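Local coordinates for RagB/SusD domain protein (Flavobacterium johnsoniae, PDB 5J5U) that probably binds chitin or chitin fragments at the cell surface, as a SusD-like outer-membrane lipoprotein that serves bacterial chitin utilization, at residues A[45-50]-A[428-433]; A[262-267]-A[407-412]; A[417-422]-A[442-447]. One frame throughout, in Å; residues are numbered along the deposited sequence.

Interaction 1. Residues A[45-50]-A[428-433]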
loop_
_atom_site.group_PDB
_atom_site.type_symbol
_atom_site.label_atom_id
_atom_site.label_comp_id
_atom_site.label_asym_id
_atom_site.label_seq_id
_atom_site.Cartn_x
_atom_site.Cartn_y
_atom_site.Cartn_z
ATOM N N PHE A 45 -6.249 7.664 -7.578
ATOM C CA PHE A 45 -5.893 6.973 -8.822
ATOM C C PHE A 45 -6.581 5.599 -8.873
ATOM O O PHE A 45 -7.115 5.200 -9.902
ATOM C CB PHE A 45 -4.372 6.758 -8.969
ATOM C CG PHE A 45 -3.561 8.011 -9.165
ATOM C CD1 PHE A 45 -4.159 9.238 -9.417
ATOM C CD2 PHE A 45 -2.171 7.944 -9.116
ATOM C CE1 PHE A 45 -3.394 10.380 -9.598
ATOM C CE2 PHE A 45 -1.386 9.084 -9.290
ATOM C CZ PHE A 45 -2.001 10.303 -9.538
ATOM N N VAL A 46 -6.540 4.870 -7.764
ATOM C CA VAL A 46 -7.038 3.501 -7.784
ATOM C C VAL A 46 -8.505 3.457 -7.265
ATOM O O VAL A 46 -9.078 2.398 -7.088
ATOM C CB VAL A 46 -6.084 2.572 -6.977
ATOM C CG1 VAL A 46 -6.419 2.592 -5.461
ATOM C CG2 VAL A 46 -6.095 1.170 -7.532
ATOM N N GLN A 47 -9.104 4.640 -7.099
ATOM C CA GLN A 47 -10.513 4.789 -6.791
ATOM C C GLN A 47 -10.913 4.046 -5.513
ATOM O O GLN A 47 -11.974 3.418 -5.431
ATOM C CB GLN A 47 -11.347 4.340 -7.986
ATOM C CG GLN A 47 -10.993 5.100 -9.256
ATOM C CD GLN A 47 -11.955 4.833 -10.446
ATOM O OE1 GLN A 47 -12.614 3.788 -10.521
ATOM N NE2 GLN A 47 -12.014 5.784 -11.382
ATOM N N HIS A 48 -10.037 4.120 -4.516
ATOM C CA HIS A 48 -10.400 3.782 -3.164
ATOM C C HIS A 48 -11.368 4.855 -2.612
ATOM O O HIS A 48 -12.319 4.532 -1.889
ATOM C CB HIS A 48 -9.156 3.697 -2.280
ATOM C CG HIS A 48 -8.507 2.348 -2.276
ATOM N ND1 HIS A 48 -7.276 2.120 -1.695
ATOM C CD2 HIS A 48 -8.904 1.165 -2.790
ATOM C CE1 HIS A 48 -6.953 0.845 -1.842
ATOM N NE2 HIS A 48 -7.922 0.248 -2.510
ATOM N N TYR A 49 -11.129 6.128 -2.944
ATOM C CA TYR A 49 -11.940 7.224 -2.376
ATOM C C TYR A 49 -12.452 8.260 -3.382
ATOM O O TYR A 49 -11.826 8.496 -4.438
ATOM C CB TYR A 49 -11.127 7.991 -1.325
ATOM C CG TYR A 49 -10.312 7.142 -0.375
ATOM C CD1 TYR A 49 -10.902 6.529 0.724
ATOM C CD2 TYR A 49 -8.951 6.989 -0.554
ATOM C CE1 TYR A 49 -10.171 5.782 1.607
ATOM C CE2 TYR A 49 -8.186 6.234 0.348
ATOM C CZ TYR A 49 -8.807 5.631 1.427
ATOM O OH TYR A 49 -8.069 4.868 2.314
ATOM N N SER A 50 -13.555 8.924 -3.033
ATOM C CA SER A 50 -13.972 10.129 -3.762
ATOM C C SER A 50 -14.860 11.057 -2.904
ATOM O O SER A 50 -15.476 10.625 -1.942
ATOM C CB SER A 50 -14.687 9.730 -5.064
ATOM O OG SER A 50 -14.727 10.818 -5.975
ATOM N N PRO A 428 -8.236 -4.051 -10.131
ATOM C CA PRO A 428 -9.550 -4.189 -10.768
ATOM C C PRO A 428 -9.731 -3.175 -11.866
ATOM O O PRO A 428 -8.971 -2.213 -11.907
ATOM C CB PRO A 428 -10.524 -3.913 -9.630
ATOM C CG PRO A 428 -9.757 -3.011 -8.704
ATOM C CD PRO A 428 -8.354 -3.550 -8.751
ATOM N N HIS A 429 -10.681 -3.417 -12.761
ATOM C CA HIS A 429 -11.039 -2.456 -13.774
ATOM C C HIS A 429 -11.688 -1.268 -13.104
ATOM O O HIS A 429 -12.627 -1.414 -12.334
ATOM C CB HIS A 429 -11.962 -3.083 -14.815
ATOM C CG HIS A 429 -11.284 -4.114 -15.659
ATOM N ND1 HIS A 429 -11.953 -4.875 -16.592
ATOM C CD2 HIS A 429 -9.991 -4.516 -15.702
ATOM C CE1 HIS A 429 -11.103 -5.704 -17.171
ATOM N NE2 HIS A 429 -9.906 -5.506 -16.647
ATOM N N LEU A 430 -11.180 -0.085 -13.410
ATOM C CA LEU A 430 -11.614 1.118 -12.735
ATOM C C LEU A 430 -12.679 1.776 -13.563
ATOM O O LEU A 430 -12.807 1.501 -14.736
ATOM C CB LEU A 430 -10.436 2.091 -12.485
ATOM C CG LEU A 430 -9.259 1.573 -11.622
ATOM C CD1 LEU A 430 -8.179 2.659 -11.408
ATOM C CD2 LEU A 430 -9.744 0.984 -10.274
ATOM N N LEU A 431 -13.476 2.612 -12.922
ATOM C CA LEU A 431 -14.455 3.412 -13.616
ATOM C C LEU A 431 -13.721 4.440 -14.423
ATOM O O LEU A 431 -12.759 5.024 -13.944
ATOM C CB LEU A 431 -15.402 4.083 -12.619
ATOM C CG LEU A 431 -16.305 3.060 -11.927
ATOM C CD1 LEU A 431 -17.109 3.655 -10.764
ATOM C CD2 LEU A 431 -17.230 2.490 -13.003
ATOM N N PRO A 432 -14.196 4.694 -15.643
ATOM C CA PRO A 432 -13.533 5.652 -16.529
ATOM C C PRO A 432 -13.717 7.072 -16.010
ATOM O O PRO A 432 -14.761 7.408 -15.479
ATOM C CB PRO A 432 -14.233 5.431 -17.870
ATOM C CG PRO A 432 -15.592 4.922 -17.482
ATOM C CD PRO A 432 -15.376 4.072 -16.268
ATOM N N ILE A 433 -12.661 7.867 -16.104
ATOM C CA ILE A 433 -12.690 9.275 -15.728
ATOM C C ILE A 433 -12.927 10.138 -16.967
ATOM O O ILE A 433 -12.086 10.192 -17.860
ATOM C CB ILE A 433 -11.365 9.670 -15.006
ATOM C CG1 ILE A 433 -11.238 8.901 -13.670
ATOM C CG2 ILE A 433 -11.277 11.177 -14.777
ATOM C CD1 ILE A 433 -12.315 9.283 -12.650
#

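Interaction 2. Residues A[262-267]-A[407-412]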
loop_
_atom_site.group_PDB
_atom_site.type_symbol
_atom_site.label_atom_id
_atom_site.label_comp_id
_atom_site.label_asym_id
_atom_site.label_seq_id
_atom_site.Cartn_x
_atom_site.Cartn_y
_atom_site.Cartn_z
ATOM N N SER A 262 -17.758 4.711 -5.326
ATOM C CA SER A 262 -18.868 3.859 -5.751
ATOM C C SER A 262 -18.369 2.479 -6.211
ATOM O O SER A 262 -19.043 1.476 -6.032
ATOM C CB SER A 262 -19.677 4.542 -6.863
ATOM O OG SER A 262 -18.866 4.844 -7.996
ATOM N N LEU A 263 -17.184 2.426 -6.810
ATOM C CA LEU A 263 -16.621 1.152 -7.251
ATOM C C LEU A 263 -16.454 0.165 -6.066
ATOM O O LEU A 263 -16.880 -1.006 -6.130
ATOM C CB LEU A 263 -15.285 1.395 -7.955
ATOM C CG LEU A 263 -14.575 0.183 -8.565
ATOM C CD1 LEU A 263 -15.353 -0.400 -9.754
ATOM C CD2 LEU A 263 -13.138 0.554 -8.955
ATOM N N LEU A 264 -15.843 0.637 -4.986
ATOM C CA LEU A 264 -15.630 -0.215 -3.831
ATOM C C LEU A 264 -16.952 -0.571 -3.150
ATOM O O LEU A 264 -17.225 -1.733 -2.903
ATOM C CB LEU A 264 -14.690 0.458 -2.829
ATOM C CG LEU A 264 -14.357 -0.270 -1.522
ATOM C CD1 LEU A 264 -13.690 -1.581 -1.841
ATOM C CD2 LEU A 264 -13.436 0.584 -0.678
ATOM N N ILE A 265 -17.782 0.423 -2.873
ATOM C CA ILE A 265 -19.035 0.167 -2.175
ATOM C C ILE A 265 -19.918 -0.780 -2.977
ATOM O O ILE A 265 -20.405 -1.757 -2.433
ATOM C CB ILE A 265 -19.808 1.454 -1.881
ATOM C CG1 ILE A 265 -18.999 2.341 -0.926
ATOM C CG2 ILE A 265 -21.193 1.113 -1.287
ATOM C CD1 ILE A 265 -18.648 1.688 0.406
ATOM N N ASP A 266 -20.123 -0.494 -4.261
ATOM C CA ASP A 266 -20.877 -1.411 -5.101
ATOM C C ASP A 266 -20.276 -2.814 -5.073
ATOM O O ASP A 266 -21.014 -3.788 -5.043
ATOM C CB ASP A 266 -20.941 -0.947 -6.563
ATOM C CG ASP A 266 -21.809 0.275 -6.765
ATOM O OD1 ASP A 266 -22.478 0.737 -5.818
ATOM O OD2 ASP A 266 -21.855 0.750 -7.912
ATOM N N TYR A 267 -18.949 -2.943 -5.094
ATOM C CA TYR A 267 -18.404 -4.297 -5.086
ATOM C C TYR A 267 -18.721 -5.016 -3.776
ATOM O O TYR A 267 -19.099 -6.190 -3.790
ATOM C CB TYR A 267 -16.896 -4.313 -5.311
ATOM C CG TYR A 267 -16.354 -5.719 -5.459
ATOM C CD1 TYR A 267 -16.393 -6.362 -6.680
ATOM C CD2 TYR A 267 -15.827 -6.410 -4.374
ATOM C CE1 TYR A 267 -15.919 -7.644 -6.828
ATOM C CE2 TYR A 267 -15.347 -7.703 -4.511
ATOM C CZ TYR A 267 -15.399 -8.317 -5.747
ATOM O OH TYR A 267 -14.930 -9.608 -5.924
ATOM N N LEU A 407 -7.017 -8.115 -3.351
ATOM C CA LEU A 407 -5.848 -7.372 -2.868
ATOM C C LEU A 407 -6.140 -5.868 -2.778
ATOM O O LEU A 407 -5.744 -5.190 -1.843
ATOM C CB LEU A 407 -4.637 -7.614 -3.784
ATOM C CG LEU A 407 -3.854 -8.911 -3.568
ATOM C CD1 LEU A 407 -3.059 -9.261 -4.815
ATOM C CD2 LEU A 407 -2.941 -8.799 -2.363
ATOM N N TRP A 408 -6.854 -5.373 -3.774
ATOM C CA TRP A 408 -7.268 -3.984 -3.839
ATOM C C TRP A 408 -8.121 -3.642 -2.616
ATOM O O TRP A 408 -8.051 -2.521 -2.085
ATOM C CB TRP A 408 -8.016 -3.738 -5.163
ATOM C CG TRP A 408 -8.634 -2.401 -5.297
ATOM C CD1 TRP A 408 -7.983 -1.212 -5.457
ATOM C CD2 TRP A 408 -10.033 -2.099 -5.315
ATOM N NE1 TRP A 408 -8.891 -0.185 -5.554
ATOM C CE2 TRP A 408 -10.158 -0.704 -5.476
ATOM C CE3 TRP A 408 -11.196 -2.874 -5.219
ATOM C CZ2 TRP A 408 -11.396 -0.068 -5.537
ATOM C CZ3 TRP A 408 -12.422 -2.243 -5.280
ATOM C CH2 TRP A 408 -12.516 -0.856 -5.448
ATOM N N ILE A 409 -8.890 -4.622 -2.138
ATOM C CA ILE A 409 -9.671 -4.408 -0.920
ATOM C C ILE A 409 -8.770 -4.503 0.308
ATOM O O ILE A 409 -8.849 -3.687 1.222
ATOM C CB ILE A 409 -10.846 -5.405 -0.816
ATOM C CG1 ILE A 409 -11.844 -5.123 -1.948
ATOM C CG2 ILE A 409 -11.547 -5.266 0.529
ATOM C CD1 ILE A 409 -13.034 -6.048 -1.992
ATOM N N THR A 410 -7.874 -5.473 0.294
ATOM C CA THR A 410 -6.938 -5.697 1.384
ATOM C C THR A 410 -5.990 -4.507 1.581
ATOM O O THR A 410 -5.641 -4.176 2.725
ATOM C CB THR A 410 -6.147 -7.005 1.123
ATOM O OG1 THR A 410 -7.014 -8.119 1.384
ATOM C CG2 THR A 410 -4.930 -7.125 2.009
ATOM N N TYR A 411 -5.623 -3.841 0.480
ATOM C CA TYR A 411 -4.722 -2.692 0.523
ATOM C C TYR A 411 -5.411 -1.382 0.809
ATOM O O TYR A 411 -4.808 -0.321 0.636
ATOM C CB TYR A 411 -3.973 -2.545 -0.794
ATOM C CG TYR A 411 -2.887 -3.564 -1.027
ATOM C CD1 TYR A 411 -1.995 -3.920 -0.016
ATOM C CD2 TYR A 411 -2.771 -4.189 -2.247
ATOM C CE1 TYR A 411 -1.002 -4.871 -0.234
ATOM C CE2 TYR A 411 -1.782 -5.119 -2.485
ATOM C CZ TYR A 411 -0.905 -5.465 -1.484
ATOM O OH TYR A 411 0.071 -6.406 -1.753
ATOM N N LEU A 412 -6.672 -1.434 1.227
ATOM C CA LEU A 412 -7.371 -0.213 1.621
ATOM C C LEU A 412 -6.634 0.433 2.792
ATOM O O LEU A 412 -6.116 -0.283 3.646
ATOM C CB LEU A 412 -8.824 -0.519 1.978
ATOM C CG LEU A 412 -9.745 0.688 2.111
ATOM C CD1 LEU A 412 -9.794 1.414 0.790
ATOM C CD2 LEU A 412 -11.172 0.251 2.576
#

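Interaction 3. Residues A[417-422]-A[442-447]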
loop_
_atom_site.group_PDB
_atom_site.type_symbol
_atom_site.label_atom_id
_atom_site.label_comp_id
_atom_site.label_asym_id
_atom_site.label_seq_id
_atom_site.Cartn_x
_atom_site.Cartn_y
_atom_site.Cartn_z
ATOM N N GLU A 417 0.265 0.548 -2.240
ATOM C CA GLU A 417 0.363 -0.854 -2.680
ATOM C C GLU A 417 -0.734 -1.248 -3.668
ATOM O O GLU A 417 -0.485 -1.940 -4.627
ATOM C CB GLU A 417 0.329 -1.802 -1.484
ATOM C CG GLU A 417 1.540 -1.687 -0.600
ATOM C CD GLU A 417 2.819 -1.635 -1.405
ATOM O OE1 GLU A 417 3.033 -2.562 -2.219
ATOM O OE2 GLU A 417 3.603 -0.673 -1.229
ATOM N N ALA A 418 -1.949 -0.798 -3.417
ATOM C CA ALA A 418 -3.034 -1.032 -4.339
ATOM C C ALA A 418 -2.750 -0.375 -5.683
ATOM O O ALA A 418 -3.046 -0.952 -6.713
ATOM C CB ALA A 418 -4.319 -0.511 -3.771
ATOM N N TYR A 419 -2.233 0.845 -5.667
ATOM C CA TYR A 419 -1.861 1.593 -6.884
ATOM C C TYR A 419 -0.809 0.828 -7.671
ATOM O O TYR A 419 -0.909 0.715 -8.888
ATOM C CB TYR A 419 -1.359 3.003 -6.530
ATOM C CG TYR A 419 -0.812 3.841 -7.688
ATOM C CD1 TYR A 419 -1.519 3.993 -8.893
ATOM C CD2 TYR A 419 0.389 4.527 -7.552
ATOM C CE1 TYR A 419 -1.019 4.781 -9.941
ATOM C CE2 TYR A 419 0.902 5.321 -8.586
ATOM C CZ TYR A 419 0.213 5.439 -9.785
ATOM O OH TYR A 419 0.770 6.236 -10.783
ATOM N N SER A 420 0.185 0.278 -6.972
ATOM C CA SER A 420 1.198 -0.535 -7.653
ATOM C C SER A 420 0.600 -1.835 -8.239
ATOM O O SER A 420 0.873 -2.187 -9.398
ATOM C CB SER A 420 2.358 -0.851 -6.703
ATOM O OG SER A 420 3.003 0.345 -6.271
ATOM N N ASN A 421 -0.226 -2.537 -7.461
ATOM C CA ASN A 421 -0.780 -3.805 -7.921
ATOM C C ASN A 421 -1.755 -3.573 -9.080
ATOM O O ASN A 421 -1.867 -4.382 -9.990
ATOM C CB ASN A 421 -1.470 -4.560 -6.773
ATOM C CG ASN A 421 -1.540 -6.078 -7.021
ATOM O OD1 ASN A 421 -0.557 -6.808 -6.816
ATOM N ND2 ASN A 421 -2.691 -6.545 -7.483
ATOM N N TRP A 422 -2.439 -2.446 -9.059
ATOM C CA TRP A 422 -3.237 -2.071 -10.215
ATOM C C TRP A 422 -2.343 -1.782 -11.430
ATOM O O TRP A 422 -2.669 -2.202 -12.551
ATOM C CB TRP A 422 -4.130 -0.855 -9.938
ATOM C CG TRP A 422 -4.953 -0.537 -11.143
ATOM C CD1 TRP A 422 -6.109 -1.146 -11.521
ATOM C CD2 TRP A 422 -4.660 0.433 -12.154
ATOM N NE1 TRP A 422 -6.566 -0.613 -12.691
ATOM C CE2 TRP A 422 -5.697 0.365 -13.104
ATOM C CE3 TRP A 422 -3.619 1.359 -12.349
ATOM C CZ2 TRP A 422 -5.735 1.187 -14.231
ATOM C CZ3 TRP A 422 -3.652 2.184 -13.470
ATOM C CH2 TRP A 422 -4.710 2.096 -14.393
ATOM N N GLY A 442 -8.250 11.518 -18.720
ATOM C CA GLY A 442 -8.776 10.333 -18.065
ATOM C C GLY A 442 -7.804 9.172 -18.028
ATOM O O GLY A 442 -8.185 8.070 -17.659
ATOM N N VAL A 443 -6.561 9.408 -18.443
ATOM C CA VAL A 443 -5.520 8.378 -18.396
ATOM C C VAL A 443 -4.914 8.292 -16.992
ATOM O O VAL A 443 -4.399 9.298 -16.476
ATOM C CB VAL A 443 -4.404 8.670 -19.403
ATOM C CG1 VAL A 443 -3.354 7.554 -19.355
ATOM C CG2 VAL A 443 -4.993 8.799 -20.818
ATOM N N VAL A 444 -4.950 7.122 -16.358
ATOM C CA VAL A 444 -4.382 7.065 -15.021
ATOM C C VAL A 444 -2.858 7.319 -15.057
ATOM O O VAL A 444 -2.126 6.707 -15.820
ATOM C CB VAL A 444 -4.682 5.747 -14.307
ATOM C CG1 VAL A 444 -4.226 5.826 -12.818
ATOM C CG2 VAL A 444 -6.158 5.430 -14.391
ATOM N N PRO A 445 -2.398 8.277 -14.253
ATOM C CA PRO A 445 -0.961 8.475 -14.098
ATOM C C PRO A 445 -0.281 7.194 -13.660
ATOM O O PRO A 445 -0.809 6.480 -12.794
ATOM C CB PRO A 445 -0.878 9.561 -13.024
ATOM C CG PRO A 445 -2.187 10.287 -13.137
ATOM C CD PRO A 445 -3.181 9.218 -13.432
ATOM N N THR A 446 0.884 6.905 -14.232
ATOM C CA THR A 446 1.535 5.637 -13.945
ATOM C C THR A 446 2.818 5.780 -13.115
ATOM O O THR A 446 3.499 4.791 -12.849
ATOM C CB THR A 446 1.821 4.860 -15.246
ATOM O OG1 THR A 446 2.317 5.757 -16.246
ATOM C CG2 THR A 446 0.516 4.206 -15.749
ATOM N N ARG A 447 3.136 7.008 -12.710
ATOM C CA ARG A 447 4.186 7.266 -11.700
ATOM C C ARG A 447 4.023 8.704 -11.220
ATOM O O ARG A 447 3.293 9.462 -11.828
ATOM C CB ARG A 447 5.593 7.053 -12.268
ATOM C CG ARG A 447 5.980 8.111 -13.344
ATOM C CD ARG A 447 7.367 7.876 -13.971
ATOM N NE ARG A 447 8.478 8.300 -13.106
ATOM C CZ ARG A 447 8.985 9.540 -13.051
ATOM N NH1 ARG A 447 8.474 10.503 -13.798
ATOM N NH2 ARG A 447 10.003 9.824 -12.230
#

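Interaction 1. Residues A[45-50]-A[428-433]
Gln47 and Leu431 are joined by a pair of hydrogen bonds in which the side-chain amide of the glutamine reads both polar atoms of one backbone residue. Leu431 N donates to Gln47 OE1 at 2.8 Å, and Gln47 NE2 returns a bond of 2.8 Å to Leu431 O. Each is moderately bent, with N-H...O angles of 142° and 146°, and each donor is tilted somewhat from the plane of the carbonyl it meets. Gln47 gets there with CG anti to its carbonyl carbon (chi1 -57°) and an extended chain beyond, a length that asparagine does not have. Apolar groups lie beside the amide: Leu430 CB lies 3.4 Å from Gln47 OE1, and Ile433 CD1 stands 3.7 Å from Gln47 NE2 as the two side chains slide past each other in opposite directions. Leu430 reaches on with its branches, CD1 to 3.1 Å from Phe45 O and CD2 to 3.5 Å from Val46 O, closing over the end of helix 31-45. That end positions the glutamine: Gln47, at positive phi, is the C-prime residue of a Schellman motif, with His48 N bonded to Gly43 O and Gln47 N to Gly44 O. Further out, Gln47 O accepts a bond from Ser261 OG, and Leu263 of helix 262-270 packs on Gln47, Leu430 and Leu431. Two bonds to one residue probably restrain rotation about the last torsion, the primary amide standing in for a peptide group and tying an irregular loop to the helix end.

Interaction 2. Residues A[262-267]-A[407-412]
Leu264 and Trp408 meet where helix 262-270 packs against the C-terminal end of helix 399-410, a helix-helix contact inside the largely helical SusD-like fold. The six-membered end of the indole is thrust at the backbone of the other helix: Trp408 CH2 comes within 3.6 Å of both CA and CB of Leu264. In the tryptophan CG is anti to the backbone N (chi1 173°), and from there the indole extends toward helix 262-270, with Leu264 N at the ring edge, in plane. Two leucines flank this tip, both crossing the indole at a slant. Leu264 CD1 sits 3.7 Å from Trp408 CZ3, while Leu263 CD2 is 3.8 Å from Trp408 CH2. A broad flat side chain suits the place because it bridges two helices whose nearest CA atoms, those of Leu264 and Ile409, are still 7.8 Å apart. Its polar end is served as well, since Trp408 NE1 is hydrogen-bonded to Val46 O, and the ring also meets that of His48. An alanine in place of Trp408 would probably open a gap beside Leu263 and Leu264 and leave Val46 O without its indole donor. One turn on from Leu263, Tyr267 crosses Ile409, the neighbour of Trp408, at about a right angle, the extended isoleucine carrying its end methyl to the tyrosine ring. Leu264 is the shared apolar piece: besides the indole, its CD1 approaches Ile409 CG1 and its CD2 turns to Leu412, just past the helix end. No hydrogen bond spans the two segments, so the fit depends on branched and aromatic shapes. At the Tyr267 side, Ile409 CD1 lies 3.7 Å from Tyr267 CD2 and 3.8 Å from Tyr267 CE2.

Interaction 3. Residues A[417-422]-A[442-447]
Tyr419 and Thr446 are the residues whose CA atoms come nearest, 8.8 Å apart, between a turn of helix 415-425 and an irregular run of chain, residues 442-447. At that spacing side chains must bridge the gap, and two aromatics one helical turn apart do so. Tyr419 has CG anti to its backbone N (chi1 174°), and the ring continues from there to the loop: OH donates to Pro445 O over a short 2.6 Å, the acceptor lying in the plane of the phenol ring. The hydroxyl stands well above the carbonyl plane, 54° out of it. A tyrosine suits the site because its long flat ring carries a hydroxyl donor across the gap to a backbone carbonyl, which a phenylalanine could not do. Trp422 and Val444 meet tip to tip. CH2 of Trp422 lies 3.6 Å from Val444 CG2, and CZ3 of Trp422 is 3.7 Å from Val444 CG1, so the forked valine spreads both methyls on the end of the indole. Phe45 of helix 31-45 also touches Val444 and Pro445, and Thr446 OG1 is bonded to Gly477 O, tying the same run to the C-terminal part of the chain. This is a helix-to-loop contact of the SusD-like fold, in which one face of helix 415-425 anchors the long connection that leads to helix 452-457.

The three contacts touch one another, with the centre of interaction 1 about 9 Å from those of interactions 2 and 3, which are about 15 Å apart. Interaction 1 is therefore the middle member. Two hydrogen bonds probably join it to interaction 2: His48 NE2 with Trp408 O at 2.8 Å, and the indole bond to Val46 O at 3.0 Å from Trp408 NE1. Toward interaction 3, Pro428 O comes within 3.0 Å of Trp422 NE1, and Phe45 CD2 lies 3.5 Å from Tyr419 CE1. Helices 399-410 and 415-425, consecutive in the chain, complete the set, with Tyr411 CB 3.6 Å from Ala418 CB. None of these contacts is identified with a chitin-binding site.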